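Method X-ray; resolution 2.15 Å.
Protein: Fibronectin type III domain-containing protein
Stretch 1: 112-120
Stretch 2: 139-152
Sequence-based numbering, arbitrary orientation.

Stretch 1 (112-120) ANHIIAAPG
Stretch 2, residues 139-152: GQVFVSQNGGSSWQ

How do the two backbones run and bond? Stretch 1 turns a corner at Ala112 and Asn113, then runs extended to Pro119; the strand of stretch 2 ends at Ser144. The strands are antiparallel neighbors whose N-to-C directions differ by 156° and whose axes approach to 4.6 Å. Ile115 and Ser144 form a hydrogen-bonded pair: Ile115 N donates to Ser144 O and Ser144 N to Ile115 O, both at 2.8 Å. Ala117 and Phe142 repeat the pattern, with Ala117 N to Phe142 O at 2.6 Å and Phe142 N to Ala117 O at 2.8 Å. Between them Ile116 faces Val143 as a non-hydrogen-bonded pair, Ile116 CA to Val143 CA 4.4 Å. Phi/psi values such as -124/148 at Ile115 and -126/144 at Val143 keep the chains extended, and the contact of Ile116 CA with Phe142 O at 3.4 Å adds a CA-H...O interaction.

What closes the ladder where stretch 2 leaves its strand? The chain turns through Gln145 and Asn146 to Gly147, whose N donates to Asn113 O at 2.8 Å. Gly147 has phi/psi 74/7, a positive phi that favors glycine, and a CB there would clash with Asn113 OD1. The turn is also braced from within: Asn146 N donates to Ser144 OG at 3.2 Å, and Ser150 N to Asn146 OD1 at 2.9 Å, with Asn146 chi1 at p.

Which apolar side chains meet on each face? Ile115, Ala117, Phe142 and Ser144 share one face. There Trp151 (chi1 m, chi2 76°) points toward stretch 1, placing its CH2 4.0 Å from Ile115 CB and its CZ3 3.8 Å from Ala117 CB, so the indole touches both side chains. The small Ala117 also brings its CB within 4.2 Å of Phe142 CB. Ile115 (m, t) reaches Gly147 C with CD1 at 3.5 Å. Ile116 (m, t) and Val143 (p) occupy the other face; Ile116 CG2 packs 3.5 Å from Val141 CG1, with Val141 at t, and Ile116 CG1 lies 4.2 Å from Val143 CG2.

How do the rings at the two ends fit? Pro119, which has no amide hydrogen to donate, sets its CD 3.1 Å from Gln140 O and its CG 3.8 Å from Phe142 CE2. Phe142 is m with chi2 -88°, and Ala117 O lies at its ring edge. At the other end His114 (t, chi2 119°) has Ser144 O over one ring face, while its NE2 approaches Val143 CG2 at 3.6 Å and is hydrogen-bonded elsewhere in the structure.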

# COMPACT_ATOMS: atom_id res chain seq x y z
N ALA B 112 32.42 56.94 -31.43
CA ALA B 112 31.20 56.68 -30.68
C ALA B 112 30.38 57.93 -30.41
O ALA B 112 29.34 57.84 -29.75
CB ALA B 112 31.53 55.98 -29.36
N ASN B 113 30.83 59.10 -30.87
CA ASN B 113 30.02 60.30 -30.76
C ASN B 113 28.98 60.40 -31.87
O ASN B 113 28.03 61.18 -31.75
CB ASN B 113 30.90 61.55 -30.77
CG ASN B 113 31.63 61.75 -29.45
OD1 ASN B 113 31.09 61.45 -28.38
ND2 ASN B 113 32.85 62.27 -29.52
N HIS B 114 29.14 59.63 -32.94
CA HIS B 114 28.12 59.53 -33.99
C HIS B 114 27.20 58.37 -33.64
O HIS B 114 27.61 57.21 -33.68
CB HIS B 114 28.76 59.34 -35.36
CG HIS B 114 27.82 59.60 -36.50
ND1 HIS B 114 28.04 60.57 -37.44
CD2 HIS B 114 26.66 59.00 -36.84
CE1 HIS B 114 27.05 60.57 -38.32
NE2 HIS B 114 26.20 59.62 -37.98
N ILE B 115 25.96 58.69 -33.27
CA ILE B 115 24.98 57.70 -32.86
C ILE B 115 23.75 57.82 -33.73
O ILE B 115 23.39 58.92 -34.19
CB ILE B 115 24.60 57.85 -31.37
CG1 ILE B 115 25.84 58.16 -30.52
CG2 ILE B 115 23.93 56.59 -30.85
CD1 ILE B 115 25.52 58.87 -29.23
N ILE B 116 23.09 56.69 -33.97
CA ILE B 116 21.81 56.65 -34.66
C ILE B 116 20.81 55.96 -33.75
O ILE B 116 21.06 54.85 -33.26
CB ILE B 116 21.93 55.91 -36.01
CG1 ILE B 116 22.78 56.71 -36.99
CG2 ILE B 116 20.55 55.64 -36.59
CD1 ILE B 116 23.00 56.01 -38.32
N ALA B 117 19.69 56.63 -33.50
CA ALA B 117 18.57 56.06 -32.76
C ALA B 117 17.38 55.96 -33.69
O ALA B 117 16.96 56.97 -34.27
CB ALA B 117 18.23 56.90 -31.52
N ALA B 118 16.85 54.75 -33.86
CA ALA B 118 15.82 54.51 -34.84
C ALA B 118 14.48 54.25 -34.17
O ALA B 118 14.40 53.41 -33.26
CB ALA B 118 16.19 53.31 -35.72
N PRO B 119 13.43 54.97 -34.56
CA PRO B 119 12.09 54.66 -34.05
C PRO B 119 11.72 53.21 -34.31
O PRO B 119 12.01 52.65 -35.37
CB PRO B 119 11.19 55.62 -34.83
CG PRO B 119 12.07 56.78 -35.11
CD PRO B 119 13.45 56.23 -35.32
N GLY B 120 11.07 52.59 -33.33
CA GLY B 120 10.67 51.21 -33.48
C GLY B 120 10.03 50.69 -32.21
O GLY B 120 10.05 51.34 -31.16
N GLY B 139 8.90 57.32 -42.36
CA GLY B 139 10.12 56.66 -41.93
C GLY B 139 11.14 57.70 -41.50
O GLY B 139 11.52 58.57 -42.30
N GLN B 140 11.58 57.63 -40.25
CA GLN B 140 12.49 58.64 -39.72
C GLN B 140 13.51 57.99 -38.81
O GLN B 140 13.35 56.85 -38.36
CB GLN B 140 11.72 59.74 -38.97
CG GLN B 140 11.06 60.74 -39.89
CD GLN B 140 10.42 61.89 -39.13
OE1 GLN B 140 9.83 61.69 -38.07
NE2 GLN B 140 10.55 63.09 -39.67
N VAL B 141 14.57 58.74 -38.53
CA VAL B 141 15.72 58.25 -37.77
C VAL B 141 16.36 59.43 -37.05
O VAL B 141 16.57 60.49 -37.65
CB VAL B 141 16.74 57.55 -38.70
CG1 VAL B 141 18.14 57.64 -38.12
CG2 VAL B 141 16.36 56.08 -38.91
N PHE B 142 16.65 59.26 -35.77
CA PHE B 142 17.34 60.28 -34.99
C PHE B 142 18.84 60.02 -35.02
O PHE B 142 19.29 58.91 -34.73
CB PHE B 142 16.83 60.31 -33.55
CG PHE B 142 15.37 60.64 -33.43
CD1 PHE B 142 14.95 61.96 -33.35
CD2 PHE B 142 14.42 59.63 -33.40
CE1 PHE B 142 13.61 62.27 -33.24
CE2 PHE B 142 13.08 59.94 -33.29
CZ PHE B 142 12.67 61.25 -33.21
N VAL B 143 19.60 61.05 -35.39
CA VAL B 143 21.05 60.94 -35.52
C VAL B 143 21.69 62.03 -34.67
O VAL B 143 21.16 63.13 -34.55
CB VAL B 143 21.49 61.06 -37.00
CG1 VAL B 143 20.99 62.36 -37.60
CG2 VAL B 143 23.00 60.94 -37.13
N SER B 144 22.84 61.70 -34.07
CA SER B 144 23.60 62.64 -33.26
C SER B 144 25.07 62.55 -33.64
O SER B 144 25.61 61.46 -33.79
CB SER B 144 23.42 62.36 -31.76
OG SER B 144 24.59 62.71 -31.04
N GLN B 145 25.70 63.72 -33.78
CA GLN B 145 27.14 63.81 -34.04
C GLN B 145 27.92 64.23 -32.80
O GLN B 145 29.12 64.47 -32.89
CB GLN B 145 27.41 64.79 -35.18
CG GLN B 145 27.13 64.25 -36.58
CD GLN B 145 25.75 64.61 -37.08
OE1 GLN B 145 24.74 64.10 -36.59
NE2 GLN B 145 25.70 65.51 -38.06
N ASN B 146 27.26 64.30 -31.64
CA ASN B 146 27.84 64.91 -30.45
C ASN B 146 27.77 63.99 -29.23
O ASN B 146 27.88 64.46 -28.10
CB ASN B 146 27.13 66.23 -30.13
CG ASN B 146 25.62 66.07 -30.09
OD1 ASN B 146 25.09 65.38 -29.22
ND2 ASN B 146 24.93 66.70 -31.03
N GLY B 147 27.59 62.69 -29.44
CA GLY B 147 27.54 61.77 -28.32
C GLY B 147 26.27 61.82 -27.49
O GLY B 147 26.22 61.18 -26.44
N GLY B 148 25.26 62.56 -27.92
CA GLY B 148 23.97 62.57 -27.24
C GLY B 148 23.48 63.93 -26.77
O GLY B 148 22.39 64.00 -26.20
N SER B 149 24.23 65.02 -26.97
CA SER B 149 23.73 66.33 -26.56
C SER B 149 22.47 66.71 -27.33
O SER B 149 21.51 67.22 -26.76
CB SER B 149 24.81 67.39 -26.77
OG SER B 149 26.08 66.94 -26.33
N SER B 150 22.47 66.45 -28.64
CA SER B 150 21.38 66.86 -29.50
C SER B 150 21.11 65.79 -30.54
O SER B 150 21.99 64.98 -30.88
CB SER B 150 21.69 68.20 -30.19
OG SER B 150 23.02 68.22 -30.67
N TRP B 151 19.88 65.77 -31.06
CA TRP B 151 19.48 64.81 -32.07
C TRP B 151 18.64 65.51 -33.12
O TRP B 151 17.72 66.26 -32.79
CB TRP B 151 18.67 63.65 -31.47
CG TRP B 151 19.34 62.97 -30.31
CD1 TRP B 151 19.43 63.44 -29.03
CD2 TRP B 151 19.98 61.69 -30.32
NE1 TRP B 151 20.10 62.53 -28.25
CE2 TRP B 151 20.45 61.45 -29.02
CE3 TRP B 151 20.21 60.73 -31.32
CZ2 TRP B 151 21.14 60.29 -28.68
CZ3 TRP B 151 20.90 59.58 -30.97
CH2 TRP B 151 21.35 59.36 -29.67
N GLN B 152 18.94 65.26 -34.39
CA GLN B 152 18.18 65.79 -35.50
C GLN B 152 17.39 64.67 -36.15
O GLN B 152 17.81 63.51 -36.15
CB GLN B 152 19.09 66.47 -36.54
CG GLN B 152 20.03 67.50 -35.95
CD GLN B 152 21.24 66.87 -35.29
OE1 GLN B 152 21.89 65.99 -35.86
NE2 GLN B 152 21.54 67.30 -34.07